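Long-range contacts in putative laminarinase (Phanerochaete chrysosporium, PDB 2W39), which probably hydrolyses beta-1,3-linked glucans such as laminarin, and binds a beta-1,3-linked glucose disaccharide in subsites -1 and -2: residues T98-W103 / I249-C254; L52-D57 / N70-R75. All blocks are in the same frame, centred on the assembly; numbering follows the deposited sequence.

Contact 1: residues T98-W103 / I249-C254; sequences TWPAAW and INLTFC. With LGC (D-glucono-1,5-lactone), chain D; BGC (beta-D-glucopyranose), chain B.
Residues 98-103 and 249-253 run antiparallel as adjacent strands, their axes 4.6 Å apart at closest approach, with Trp99-Thr252 and Ala101-Asn250 as the hydrogen-bonded pairs. Asn250 N donates to Ala101 O at 2.9 Å, nearly in line with the carbonyl. On the sugar-binding face, Trp103 NE1 donates a hydrogen bond to Asn250 OD1 at 2.8 Å, with an angle of 144° at the hydrogen, so clearly bent; indole and amide planes stand 74° apart. Asn250 CG sits between the backbone N and the carbonyl carbon (chi1 70°), and the bond helps fix the rotation of the Trp103 ring. Lactone and glucose are modelled in overlapping positions over one face of this ring, C6 of either 3.6 Å above its plane, over the centre for the lactone and offset toward the rim for the glucose. Trp99 and Thr252 extend side by side, Thr252 CG2 meeting Trp99 CE3 at 3.6 Å, while Cys254 O comes to the ring edge at the same CE3. Trp99 NE1 is hydrogen-bonded to Glu120; Ala101 CB closes on LGC C6 at 3.4 Å. Trp99, Ala101 and Trp103 thus line part of the sugar pocket. On the reverse face, Leu251 CD1 packs against Thr98 CB and Pro100 CB. Strand 115-120 flanks 98-105 on its other edge, whereas strand 69-76 pairs with 246-253, placing this contact inside the mixed sheet.

Contact 2: residues L52-D57 / N70-R75; sequences LILRAD and NSVRIR. With NAG (2-acetamido-2-deoxy-beta-D-glucopyranose), chain C.
Leu54 CB meets Val72 CG2 at 3.7 Å, the two side chains crossing at about a right angle, in the core between the two sheets of the GH16 beta sandwich. Leu54 CD1 also touches Ile74 CD1, at 3.8 Å, and the same Ile74 methyl meets Leu52 CD2 tip to tip. Ile74 CG1 lies between the backbone N and the carbonyl carbon (chi1 69°), with CD1 beyond it reaching both leucines. Strand 51-55 belongs to one sheet and strand 69-76 to the other, so these aliphatic groups join the layers; Ile249 and Thr45 add to the packing on Leu54.

Where 52-57 leaves its strand, the apolar contact gives way to a polar one. Asp57 N donates to Asn70 O at 2.9 Å, almost straight at the hydrogen (169°), and Ala56 CA makes a CA-H...O contact to the same oxygen. Further out, Arg69 forms a salt bridge with Asp57 OD1, Thr60 is hydrogen-bonded to Asp57 OD2, and Asn32 ND2 is bonded to Asn70 OD1, so both side chains have further polar partners. Arg55 turns away from 70-75 towards the N-glycan on Asn43, where its NH2 is hydrogen-bonded to Asn43 O; its contact with the sugar itself is doubtful in the conformer described. The Asp57 carboxylate and Asn70 amide planes are 67° apart, and water joins the two groups: one molecule donates to Asp57 OD2 at 2.7 Å and accepts from Asn70 ND2 at 2.9 Å.

Strands 246-253 and 69-76 are neighbours in one sheet, which brings contacts 1 and 2 to about 9 Å between centres. Ile249 O and Ile74 N are 2.9 Å apart and Leu251 O and Ser71 OG 2.8 Å, both probable hydrogen bonds, while Phe253 CZ packs on Ala56 CB at 3.4 Å. Contact 1 contributes directly to the sugar pocket; contact 2 joins its sheet to the other layer of the sandwich, and the Ser71 side chain is about 12 Å from the bound lactone. Arg73 bridges the two regions: its CB is 3.7 Å from Asn250 CB, and its NH2 is hydrogen-bonded to another bound glucose.

Contact 1: residues T98-W103 / I249-C254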
loop_
_atom_site.group_PDB
_atom_site.type_symbol
_atom_site.label_atom_id
_atom_site.label_comp_id
_atom_site.label_asym_id
_atom_site.label_seq_id
_atom_site.Cartn_x
_atom_site.Cartn_y
_atom_site.Cartn_z
ATOM N N THR A 98 -6.245 -9.671 -7.472
ATOM C CA THR A 98 -6.048 -8.332 -6.925
ATOM C C THR A 98 -4.630 -8.098 -6.421
ATOM O O THR A 98 -3.996 -8.999 -5.857
ATOM C CB THR A 98 -7.037 -7.997 -5.785
ATOM O OG1 THR A 98 -6.880 -8.891 -4.684
ATOM C CG2 THR A 98 -8.491 -7.999 -6.262
ATOM N N TRP A 99 -4.170 -6.868 -6.619
ATOM C CA TRP A 99 -2.855 -6.431 -6.174
ATOM C C TRP A 99 -2.988 -4.988 -5.682
ATOM O O TRP A 99 -2.710 -4.028 -6.409
ATOM C CB TRP A 99 -1.848 -6.586 -7.299
ATOM C CG TRP A 99 -0.428 -6.220 -6.960
ATOM C CD1 TRP A 99 0.096 -5.823 -5.747
ATOM C CD2 TRP A 99 0.659 -6.205 -7.885
ATOM N NE1 TRP A 99 1.439 -5.548 -5.876
ATOM C CE2 TRP A 99 1.813 -5.780 -7.178
ATOM C CE3 TRP A 99 0.772 -6.494 -9.250
ATOM C CZ2 TRP A 99 3.065 -5.635 -7.797
ATOM C CZ3 TRP A 99 2.019 -6.353 -9.858
ATOM C CH2 TRP A 99 3.141 -5.930 -9.137
ATOM N N PRO A 100 -3.479 -4.835 -4.445
ATOM C CA PRO A 100 -3.613 -3.511 -3.853
ATOM C C PRO A 100 -2.304 -3.063 -3.204
ATOM O O PRO A 100 -1.498 -3.905 -2.794
ATOM C CB PRO A 100 -4.667 -3.728 -2.772
ATOM C CG PRO A 100 -4.419 -5.152 -2.293
ATOM C CD PRO A 100 -3.949 -5.895 -3.524
ATOM N N ALA A 101 -2.114 -1.754 -3.082
ATOM C CA ALA A 101 -0.971 -1.228 -2.359
ATOM C C ALA A 101 -1.233 0.156 -1.793
ATOM O O ALA A 101 -1.945 0.969 -2.398
ATOM C CB ALA A 101 0.272 -1.206 -3.261
ATOM N N ALA A 102 -0.623 0.410 -0.633
ATOM C CA ALA A 102 -0.486 1.767 -0.077
ATOM C C ALA A 102 1.014 1.922 0.166
ATOM O O ALA A 102 1.641 1.090 0.838
ATOM C CB ALA A 102 -1.279 1.932 1.214
ATOM N N TRP A 103 1.603 2.967 -0.406
ATOM C CA TRP A 103 3.051 3.034 -0.515
ATOM C C TRP A 103 3.495 4.459 -0.746
ATOM O O TRP A 103 2.678 5.356 -0.914
ATOM C CB TRP A 103 3.528 2.063 -1.607
ATOM C CG TRP A 103 2.958 2.242 -2.971
ATOM C CD1 TRP A 103 1.644 2.087 -3.361
ATOM C CD2 TRP A 103 3.706 2.438 -4.170
ATOM N NE1 TRP A 103 1.534 2.234 -4.727
ATOM C CE2 TRP A 103 2.787 2.442 -5.247
ATOM C CE3 TRP A 103 5.067 2.607 -4.442
ATOM C CZ2 TRP A 103 3.192 2.590 -6.567
ATOM C CZ3 TRP A 103 5.466 2.744 -5.762
ATOM C CH2 TRP A 103 4.527 2.750 -6.799
ATOM N N ILE A 249 -1.983 5.226 -3.296
ATOM C CA ILE A 249 -2.899 4.151 -2.927
ATOM C C ILE A 249 -3.554 3.665 -4.211
ATOM O O ILE A 249 -4.103 4.469 -4.965
ATOM C CB ILE A 249 -3.971 4.593 -1.905
ATOM C CG1 ILE A 249 -3.311 5.237 -0.682
ATOM C CG2 ILE A 249 -4.839 3.399 -1.521
ATOM C CD1 ILE A 249 -4.305 5.953 0.247
ATOM N N ASN A 250 -3.465 2.364 -4.490
ATOM C CA ASN A 250 -3.911 1.856 -5.790
ATOM C C ASN A 250 -4.449 0.451 -5.708
ATOM O O ASN A 250 -4.288 -0.241 -4.701
ATOM C CB ASN A 250 -2.765 1.906 -6.829
ATOM C CG ASN A 250 -1.689 0.893 -6.535
ATOM O OD1 ASN A 250 -0.844 1.120 -5.665
ATOM N ND2 ASN A 250 -1.730 -0.253 -7.219
ATOM N N LEU A 251 -5.054 0.036 -6.813
ATOM C CA LEU A 251 -5.440 -1.353 -6.998
ATOM C C LEU A 251 -5.183 -1.716 -8.455
ATOM O O LEU A 251 -5.814 -1.165 -9.358
ATOM C CB LEU A 251 -6.916 -1.536 -6.655
ATOM C CG LEU A 251 -7.530 -2.888 -7.050
ATOM C CD1 LEU A 251 -6.835 -4.061 -6.354
ATOM C CD2 LEU A 251 -9.032 -2.883 -6.769
ATOM N N THR A 252 -4.235 -2.623 -8.678
ATOM C CA THR A 252 -4.061 -3.220 -9.995
ATOM C C THR A 252 -4.509 -4.688 -9.960
ATOM O O THR A 252 -4.916 -5.197 -8.903
ATOM C CB THR A 252 -2.617 -3.017 -10.562
ATOM O OG1 THR A 252 -2.669 -3.314 -11.966
ATOM C CG2 THR A 252 -1.568 -3.873 -9.872
ATOM N N PHE A 253 -4.470 -5.350 -11.117
ATOM C CA PHE A 253 -4.865 -6.761 -11.233
ATOM C C PHE A 253 -3.835 -7.484 -12.075
ATOM O O PHE A 253 -3.359 -6.933 -13.068
ATOM C CB PHE A 253 -6.245 -6.926 -11.896
ATOM C CG PHE A 253 -7.274 -5.953 -11.401
ATOM C CD1 PHE A 253 -7.572 -4.806 -12.132
ATOM C CD2 PHE A 253 -7.932 -6.174 -10.195
ATOM C CE1 PHE A 253 -8.520 -3.880 -11.663
ATOM C CE2 PHE A 253 -8.874 -5.262 -9.726
ATOM C CZ PHE A 253 -9.168 -4.118 -10.463
ATOM N N CYS A 254 -3.500 -8.719 -11.698
ATOM C CA CYS A 254 -2.547 -9.544 -12.453
ATOM C C CYS A 254 -1.185 -8.838 -12.509
ATOM O O CYS A 254 -0.702 -8.385 -11.480
ATOM C CB CYS A 254 -3.113 -9.884 -13.853
ATOM S SG CYS A 254 -4.798 -10.558 -13.788
HETATM C C1 LGC D . 6.484 -2.498 -5.806
HETATM C C2 LGC D . 6.968 -2.060 -7.156
HETATM O O5 LGC D . 5.259 -1.986 -5.194
HETATM O O1 LGC D . 7.124 -3.330 -5.182
HETATM O O2 LGC D . 8.332 -1.602 -7.078
HETATM C C3 LGC D . 6.042 -0.990 -7.747
HETATM O O3 LGC D . 6.223 -0.919 -9.172
HETATM C C4 LGC D . 4.587 -1.308 -7.404
HETATM O O4 LGC D . 3.689 -0.493 -8.152
HETATM C C5 LGC D . 4.419 -1.068 -5.909
HETATM C C6 LGC D . 2.997 -1.226 -5.375
HETATM O O6 LGC D . 2.429 -2.504 -5.697
HETATM C C2 BGC B . 6.751 -2.415 -6.978
HETATM C C3 BGC B . 6.091 -1.185 -7.605
HETATM C C4 BGC B . 4.586 -1.300 -7.425
HETATM C C5 BGC B . 4.313 -1.162 -5.934
HETATM C C6 BGC B . 2.820 -1.158 -5.637
HETATM C C1 BGC B . 6.127 -2.893 -5.650
HETATM O O1 BGC B . 5.862 -4.306 -5.734
HETATM O O2 BGC B . 8.151 -2.157 -6.779
HETATM O O3 BGC B . 6.443 -1.064 -8.996
HETATM O O4 BGC B . 3.898 -0.286 -8.154
HETATM O O5 BGC B . 4.925 -2.235 -5.199
HETATM O O6 BGC B . 2.332 -2.505 -5.608
#

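Contact 2: residues L52-D57 / N70-R75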
loop_
_atom_site.group_PDB
_atom_site.type_symbol
_atom_site.label_atom_id
_atom_site.label_comp_id
_atom_site.label_asym_id
_atom_site.label_seq_id
_atom_site.Cartn_x
_atom_site.Cartn_y
_atom_site.Cartn_z
ATOM N N LEU A 52 -13.636 7.251 2.334
ATOM C CA LEU A 52 -13.116 7.226 0.980
ATOM C C LEU A 52 -13.189 5.787 0.502
ATOM O O LEU A 52 -12.603 4.891 1.133
ATOM C CB LEU A 52 -11.673 7.710 0.939
ATOM C CG LEU A 52 -10.970 7.618 -0.413
ATOM C CD1 LEU A 52 -11.476 8.659 -1.373
ATOM C CD2 LEU A 52 -9.433 7.675 -0.276
ATOM N N ILE A 53 -13.902 5.571 -0.598
ATOM C CA ILE A 53 -13.897 4.276 -1.271
ATOM C C ILE A 53 -13.146 4.397 -2.585
ATOM O O ILE A 53 -13.378 5.339 -3.368
ATOM C CB ILE A 53 -15.337 3.793 -1.593
ATOM C CG1 ILE A 53 -16.238 3.747 -0.358
ATOM C CG2 ILE A 53 -15.337 2.473 -2.387
ATOM C CD1 ILE A 53 -15.732 2.850 0.684
ATOM N N LEU A 54 -12.237 3.448 -2.819
ATOM C CA LEU A 54 -11.505 3.329 -4.086
ATOM C C LEU A 54 -11.741 1.901 -4.527
ATOM O O LEU A 54 -11.388 0.976 -3.804
ATOM C CB LEU A 54 -9.991 3.536 -3.893
ATOM C CG LEU A 54 -9.588 4.848 -3.222
ATOM C CD1 LEU A 54 -8.103 4.818 -2.896
ATOM C CD2 LEU A 54 -9.959 6.080 -4.083
ATOM N N ARG A 55 -12.360 1.705 -5.689
ATOM C CA ARG A 55 -12.815 0.367 -6.076
ATOM C C ARG A 55 -12.553 0.037 -7.536
ATOM O O ARG A 55 -12.361 0.915 -8.376
ATOM C CB ARG A 55 -14.317 0.188 -5.773
ATOM C CG ARG A 55 -15.217 1.207 -6.479
ATOM C CD ARG A 55 -16.677 0.771 -6.631
ATOM N NE ARG A 55 -17.379 0.548 -5.371
ATOM C CZ ARG A 55 -18.039 1.459 -4.649
ATOM N NH1 ARG A 55 -18.633 1.033 -3.551
ATOM N NH2 ARG A 55 -18.104 2.771 -4.971
ATOM N N ALA A 56 -12.562 -1.265 -7.817
ATOM C CA ALA A 56 -12.597 -1.804 -9.171
ATOM C C ALA A 56 -13.992 -1.764 -9.755
ATOM O O ALA A 56 -14.980 -1.883 -9.040
ATOM C CB ALA A 56 -12.161 -3.255 -9.123
ATOM N N ASP A 57 -14.068 -1.654 -11.071
ATOM C CA ASP A 57 -15.300 -1.956 -11.790
ATOM C C ASP A 57 -15.716 -3.395 -11.471
ATOM O O ASP A 57 -14.909 -4.335 -11.616
ATOM C CB ASP A 57 -15.013 -1.744 -13.283
ATOM C CG ASP A 57 -16.161 -2.173 -14.203
ATOM O OD1 ASP A 57 -16.744 -3.254 -13.982
ATOM O OD2 ASP A 57 -16.405 -1.434 -15.191
ATOM N N ASN A 70 -11.369 -1.338 -15.056
ATOM C CA ASN A 70 -11.220 0.015 -14.537
ATOM C C ASN A 70 -10.921 -0.002 -13.044
ATOM O O ASN A 70 -11.533 -0.758 -12.266
ATOM C CB ASN A 70 -12.477 0.856 -14.758
ATOM C CG ASN A 70 -12.704 1.226 -16.208
ATOM O OD1 ASN A 70 -11.813 1.154 -17.047
ATOM N ND2 ASN A 70 -13.931 1.673 -16.500
ATOM N N SER A 71 -9.956 0.831 -12.649
ATOM C CA SER A 71 -9.544 0.954 -11.262
ATOM C C SER A 71 -8.877 2.314 -11.095
ATOM O O SER A 71 -8.847 3.119 -12.041
ATOM C CB SER A 71 -8.595 -0.191 -10.909
ATOM O OG SER A 71 -8.405 -0.248 -9.502
ATOM N N VAL A 72 -8.332 2.550 -9.906
ATOM C CA VAL A 72 -7.748 3.843 -9.596
ATOM C C VAL A 72 -6.400 3.702 -8.903
ATOM O O VAL A 72 -6.142 2.730 -8.172
ATOM C CB VAL A 72 -8.705 4.731 -8.761
ATOM C CG1 VAL A 72 -10.008 5.026 -9.526
ATOM C CG2 VAL A 72 -9.000 4.126 -7.398
ATOM N N ARG A 73 -5.569 4.724 -9.110
ATOM C CA ARG A 73 -4.261 4.889 -8.483
ATOM C C ARG A 73 -4.184 6.367 -8.113
ATOM O O ARG A 73 -4.084 7.224 -8.992
ATOM C CB ARG A 73 -3.165 4.493 -9.473
ATOM C CG ARG A 73 -1.747 4.819 -8.999
ATOM C CD ARG A 73 -0.733 4.100 -9.829
ATOM N NE ARG A 73 0.617 4.640 -9.657
ATOM C CZ ARG A 73 1.741 3.946 -9.840
ATOM N NH1 ARG A 73 1.711 2.637 -10.048
ATOM N NH2 ARG A 73 2.912 4.558 -9.742
ATOM N N ILE A 74 -4.301 6.661 -6.828
ATOM C CA ILE A 74 -4.291 8.042 -6.381
ATOM C C ILE A 74 -2.958 8.387 -5.765
ATOM O O ILE A 74 -2.316 7.547 -5.134
ATOM C CB ILE A 74 -5.503 8.369 -5.441
ATOM C CG1 ILE A 74 -5.438 7.674 -4.056
ATOM C CG2 ILE A 74 -6.838 8.094 -6.167
ATOM C CD1 ILE A 74 -6.413 8.258 -3.045
ATOM N N ARG A 75 -2.531 9.628 -5.946
ATOM C CA ARG A 75 -1.213 10.064 -5.540
ATOM C C ARG A 75 -1.325 11.414 -4.842
ATOM O O ARG A 75 -1.938 12.357 -5.366
ATOM C CB ARG A 75 -0.323 10.210 -6.780
ATOM C CG ARG A 75 1.107 10.625 -6.436
ATOM C CD ARG A 75 1.953 10.816 -7.668
ATOM N NE ARG A 75 1.572 12.016 -8.417
ATOM C CZ ARG A 75 2.120 12.380 -9.569
ATOM N NH1 ARG A 75 3.038 11.615 -10.141
ATOM N NH2 ARG A 75 1.743 13.510 -10.152
HETATM C C1 NAG C . -21.391 4.757 -5.080
HETATM C C2 NAG C . -22.898 4.459 -4.952
HETATM C C3 NAG C . -23.347 4.389 -3.488
HETATM C C4 NAG C . -22.389 3.583 -2.622
HETATM C C5 NAG C . -20.963 4.094 -2.829
HETATM C C6 NAG C . -19.958 3.360 -1.938
HETATM C C7 NAG C . -24.618 5.347 -6.516
HETATM C C8 NAG C . -25.299 6.607 -6.963
HETATM N N2 NAG C . -23.652 5.514 -5.612
HETATM O O3 NAG C . -24.645 3.834 -3.385
HETATM O O4 NAG C . -22.758 3.712 -1.266
HETATM O O5 NAG C . -20.639 3.926 -4.202
HETATM O O6 NAG C . -19.894 1.986 -2.261
HETATM O O7 NAG C . -24.966 4.258 -6.979
HETATM O O HOH W 1 -13.818 -1.938 -16.473
HETATM O O HOH W 2 -16.225 1.239 -14.772
#